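PDB 4RL3: chitinase A from Pteris ryukyuensis, which probably hydrolyses the glycosidic bonds of chitin, this chain being the family GH18 catalytic domain of a longer LysM-containing fern chitinase. Local coordinates for residues D19-F28 with F260-T271. Numbering follows the deposited sequence.
Sequences DVPINSGVTF and FQYEQQAQTLLT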
loop_
_atom_site.group_PDB
_atom_site.type_symbol
_atom_site.label_atom_id
_atom_site.label_comp_id
_atom_site.label_asym_id
_atom_site.label_seq_id
_atom_site.Cartn_x
_atom_site.Cartn_y
_atom_site.Cartn_z
ATOM N N ASP A 19 -3.450 14.592 11.062
ATOM C CA ASP A 19 -3.972 15.452 9.996
ATOM C C ASP A 19 -5.043 14.764 9.143
ATOM O O ASP A 19 -5.781 15.435 8.419
ATOM C CB ASP A 19 -2.844 15.901 9.067
ATOM C CG ASP A 19 -1.833 16.791 9.754
ATOM O OD1 ASP A 19 -2.231 17.676 10.538
ATOM O OD2 ASP A 19 -0.645 16.626 9.500
ATOM N N VAL A 20 -5.080 13.437 9.176
ATOM C CA VAL A 20 -5.936 12.672 8.275
ATOM C C VAL A 20 -7.299 12.392 8.893
ATOM O O VAL A 20 -7.380 11.849 9.995
ATOM C CB VAL A 20 -5.284 11.325 7.893
ATOM C CG1 VAL A 20 -6.130 10.593 6.859
ATOM C CG2 VAL A 20 -3.886 11.561 7.353
ATOM N N PRO A 21 -8.383 12.733 8.173
ATOM C CA PRO A 21 -9.727 12.462 8.682
ATOM C C PRO A 21 -9.921 10.963 8.900
ATOM O O PRO A 21 -9.590 10.171 8.018
ATOM C CB PRO A 21 -10.650 12.993 7.566
ATOM C CG PRO A 21 -9.809 13.893 6.746
ATOM C CD PRO A 21 -8.408 13.380 6.847
ATOM N N ILE A 22 -10.412 10.592 10.086
ATOM C CA ILE A 22 -10.673 9.191 10.444
ATOM C C ILE A 22 -12.159 9.029 10.791
ATOM O O ILE A 22 -12.644 9.580 11.781
ATOM C CB ILE A 22 -9.810 8.745 11.648
ATOM C CG1 ILE A 22 -8.313 8.828 11.312
ATOM C CG2 ILE A 22 -10.190 7.340 12.095
ATOM C CD1 ILE A 22 -7.401 8.876 12.517
ATOM N N ASN A 23 -12.876 8.277 9.960
ATOM C CA ASN A 23 -14.276 7.950 10.203
ATOM C C ASN A 23 -14.328 6.684 11.049
ATOM O O ASN A 23 -13.700 5.696 10.710
ATOM C CB ASN A 23 -14.972 7.728 8.858
ATOM C CG ASN A 23 -16.473 7.546 8.989
ATOM O OD1 ASN A 23 -16.944 6.676 9.719
ATOM N ND2 ASN A 23 -17.230 8.364 8.269
ATOM N N SER A 24 -15.092 6.704 12.144
ATOM C CA SER A 24 -15.132 5.559 13.060
ATOM C C SER A 24 -15.783 4.292 12.481
ATOM O O SER A 24 -15.638 3.190 13.045
ATOM C CB SER A 24 -15.854 5.943 14.357
ATOM O OG SER A 24 -17.240 6.149 14.147
ATOM N N GLY A 25 -16.492 4.450 11.369
ATOM C CA GLY A 25 -17.269 3.379 10.775
ATOM C C GLY A 25 -16.585 2.548 9.709
ATOM O O GLY A 25 -17.195 1.616 9.171
ATOM N N VAL A 26 -15.343 2.892 9.370
ATOM C CA VAL A 26 -14.572 2.098 8.409
ATOM C C VAL A 26 -13.486 1.326 9.134
ATOM O O VAL A 26 -13.086 1.693 10.247
ATOM C CB VAL A 26 -13.901 2.960 7.297
ATOM C CG1 VAL A 26 -14.931 3.756 6.515
ATOM C CG2 VAL A 26 -12.814 3.882 7.859
ATOM N N THR A 27 -13.018 0.266 8.496
ATOM C CA THR A 27 -11.764 -0.378 8.870
ATOM C C THR A 27 -10.666 0.491 8.278
ATOM O O THR A 27 -10.509 0.536 7.064
ATOM C CB THR A 27 -11.707 -1.812 8.312
ATOM O OG1 THR A 27 -12.699 -2.610 8.975
ATOM C CG2 THR A 27 -10.358 -2.460 8.508
ATOM N N PHE A 28 -9.917 1.182 9.133
ATOM C CA PHE A 28 -8.984 2.222 8.707
ATOM C C PHE A 28 -7.544 1.753 8.804
ATOM O O PHE A 28 -7.081 1.368 9.880
ATOM C CB PHE A 28 -9.164 3.472 9.586
ATOM C CG PHE A 28 -8.467 4.691 9.045
ATOM C CD1 PHE A 28 -7.082 4.779 9.055
ATOM C CD2 PHE A 28 -9.192 5.733 8.492
ATOM C CE1 PHE A 28 -6.442 5.889 8.544
ATOM C CE2 PHE A 28 -8.556 6.842 7.975
ATOM C CZ PHE A 28 -7.178 6.922 8.001
ATOM N N PHE A 260 -7.722 17.485 2.709
ATOM C CA PHE A 260 -8.159 16.110 2.962
ATOM C C PHE A 260 -9.637 15.838 2.692
ATOM O O PHE A 260 -10.193 14.872 3.206
ATOM C CB PHE A 260 -7.807 15.700 4.395
ATOM C CG PHE A 260 -6.329 15.648 4.665
ATOM C CD1 PHE A 260 -5.616 14.467 4.461
ATOM C CD2 PHE A 260 -5.648 16.760 5.127
ATOM C CE1 PHE A 260 -4.254 14.406 4.715
ATOM C CE2 PHE A 260 -4.282 16.700 5.374
ATOM C CZ PHE A 260 -3.591 15.524 5.176
ATOM N N GLN A 261 -10.272 16.667 1.873
ATOM C CA GLN A 261 -11.700 16.501 1.637
ATOM C C GLN A 261 -12.041 15.178 0.964
ATOM O O GLN A 261 -13.099 14.610 1.226
ATOM C CB GLN A 261 -12.293 17.677 0.857
ATOM C CG GLN A 261 -11.857 17.809 -0.594
ATOM C CD GLN A 261 -12.234 19.165 -1.157
ATOM O OE1 GLN A 261 -13.366 19.379 -1.606
ATOM N NE2 GLN A 261 -11.294 20.095 -1.116
ATOM N N TYR A 262 -11.160 14.664 0.114
ATOM C CA TYR A 262 -11.465 13.407 -0.576
ATOM C C TYR A 262 -11.276 12.166 0.310
ATOM O O TYR A 262 -11.991 11.177 0.145
ATOM C CB TYR A 262 -10.668 13.302 -1.874
ATOM C CG TYR A 262 -11.026 14.390 -2.845
ATOM C CD1 TYR A 262 -12.329 14.518 -3.317
ATOM C CD2 TYR A 262 -10.075 15.303 -3.285
ATOM C CE1 TYR A 262 -12.673 15.514 -4.210
ATOM C CE2 TYR A 262 -10.414 16.303 -4.185
ATOM C CZ TYR A 262 -11.711 16.399 -4.638
ATOM O OH TYR A 262 -12.041 17.397 -5.532
ATOM N N GLU A 263 -10.359 12.237 1.278
ATOM C CA GLU A 263 -10.252 11.196 2.304
ATOM C C GLU A 263 -11.587 11.053 3.024
ATOM O O GLU A 263 -12.076 9.946 3.265
ATOM C CB GLU A 263 -9.185 11.554 3.342
ATOM C CG GLU A 263 -7.742 11.215 2.981
ATOM C CD GLU A 263 -7.086 12.179 2.008
ATOM O OE1 GLU A 263 -5.890 11.974 1.713
ATOM O OE2 GLU A 263 -7.725 13.149 1.529
ATOM N N GLN A 264 -12.160 12.189 3.394
ATOM C CA GLN A 264 -13.439 12.192 4.096
ATOM C C GLN A 264 -14.559 11.643 3.221
ATOM O O GLN A 264 -15.348 10.792 3.657
ATOM C CB GLN A 264 -13.762 13.609 4.562
ATOM C CG GLN A 264 -15.137 13.773 5.192
ATOM C CD GLN A 264 -16.219 14.098 4.181
ATOM O OE1 GLN A 264 -17.251 13.413 4.094
ATOM N NE2 GLN A 264 -15.983 15.108 3.392
ATOM N N GLN A 265 -14.634 12.149 2.004
ATOM C CA GLN A 265 -15.645 11.690 1.068
ATOM C C GLN A 265 -15.567 10.192 0.816
ATOM O O GLN A 265 -16.594 9.532 0.773
ATOM C CB GLN A 265 -15.551 12.449 -0.238
ATOM C CG GLN A 265 -16.043 13.874 -0.105
ATOM C CD GLN A 265 -15.908 14.609 -1.406
ATOM O OE1 GLN A 265 -16.268 14.066 -2.454
ATOM N NE2 GLN A 265 -15.383 15.831 -1.366
ATOM N N ALA A 266 -14.356 9.662 0.669
ATOM C CA ALA A 266 -14.192 8.235 0.442
ATOM C C ALA A 266 -14.735 7.402 1.593
ATOM O O ALA A 266 -15.409 6.384 1.375
ATOM C CB ALA A 266 -12.738 7.905 0.199
ATOM N N GLN A 267 -14.461 7.828 2.819
ATOM C CA GLN A 267 -14.917 7.098 3.991
ATOM C C GLN A 267 -16.420 7.233 4.186
ATOM O O GLN A 267 -17.084 6.276 4.591
ATOM C CB GLN A 267 -14.159 7.552 5.239
ATOM C CG GLN A 267 -12.684 7.207 5.175
ATOM C CD GLN A 267 -11.904 7.813 6.304
ATOM O OE1 GLN A 267 -11.927 7.292 7.418
ATOM N NE2 GLN A 267 -11.197 8.908 6.028
ATOM N N THR A 268 -16.954 8.419 3.903
ATOM C CA THR A 268 -18.393 8.628 3.971
ATOM C C THR A 268 -19.099 7.726 2.959
ATOM O O THR A 268 -20.115 7.100 3.291
ATOM C CB THR A 268 -18.725 10.117 3.785
ATOM O OG1 THR A 268 -18.324 10.800 4.974
ATOM C CG2 THR A 268 -20.218 10.368 3.546
ATOM N N LEU A 269 -18.533 7.610 1.762
ATOM C CA LEU A 269 -19.127 6.735 0.739
ATOM C C LEU A 269 -19.169 5.289 1.232
ATOM O O LEU A 269 -20.170 4.594 1.055
ATOM C CB LEU A 269 -18.352 6.839 -0.577
ATOM C CG LEU A 269 -18.817 5.993 -1.770
ATOM C CD1 LEU A 269 -18.265 6.607 -3.034
ATOM C CD2 LEU A 269 -18.400 4.532 -1.682
ATOM N N LEU A 270 -18.081 4.838 1.847
ATOM C CA LEU A 270 -17.995 3.451 2.297
ATOM C C LEU A 270 -18.960 3.133 3.437
ATOM O O LEU A 270 -19.387 1.989 3.571
ATOM C CB LEU A 270 -16.561 3.099 2.700
ATOM C CG LEU A 270 -15.575 3.047 1.531
ATOM C CD1 LEU A 270 -14.158 2.991 2.072
ATOM C CD2 LEU A 270 -15.852 1.881 0.594
ATOM N N THR A 271 -19.311 4.133 4.241
ATOM C CA THR A 271 -20.154 3.917 5.417
ATOM C C THR A 271 -21.626 4.274 5.221
ATOM O O THR A 271 -22.440 3.990 6.099
ATOM C CB THR A 271 -19.602 4.683 6.644
ATOM O OG1 THR A 271 -19.474 6.080 6.348
ATOM C CG2 THR A 271 -18.254 4.138 7.028
HETATM O O HOH W 1 -16.015 10.379 6.761
#
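Gln-267 bridges the backbone of Pro-21 and Asn-23 with both ends of its carboxamide. Gln-267 NE2 donates to Pro-21 O at 2.9 Å, nearly straight (N-H...O 178°) and in the amide plane. Gln-267 OE1 accepts from Asn-23 N, also at 2.9 Å, and in both bonds the donor comes from above the acceptor's carbonyl plane. The second NE2 hydrogen goes to Glu-263 O, one turn back in the helix, so three bonds fix the amide's rotation. With CG anti to the carbonyl carbon (chi1 -65°) and chi2 at 172°, the extended chain carries the carboxamide to the loop backbone. Gln-267 OE1 also lies in plane at the edge of the Phe-28 ring, 3.3 Å from Phe-28 CD2. Toward the helix start, Asp-19 O sits over the centre of the Phe-260 ring, and Pro-21 CD packs on Phe-260 CB (3.4 Å). At the other end Val-26 CG1 meets Thr-271 CG2 tightly, at 3.4 Å. Asn-23 OD1 accepts from Gly-25 N in an Asx turn, while its ND2 reaches Thr-268 OG1 through one water. A leucine in place of Gln-267 would probably leave Pro-21 O and Asn-23 N without these partners and the loop less firmly positioned. The contact thus joins the C-terminal helix of the TIM barrel to the loop entering strand 27-36, its main-chain polar groups matched by a buried carboxamide flanked by apolar contacts at Phe-260 and Thr-271.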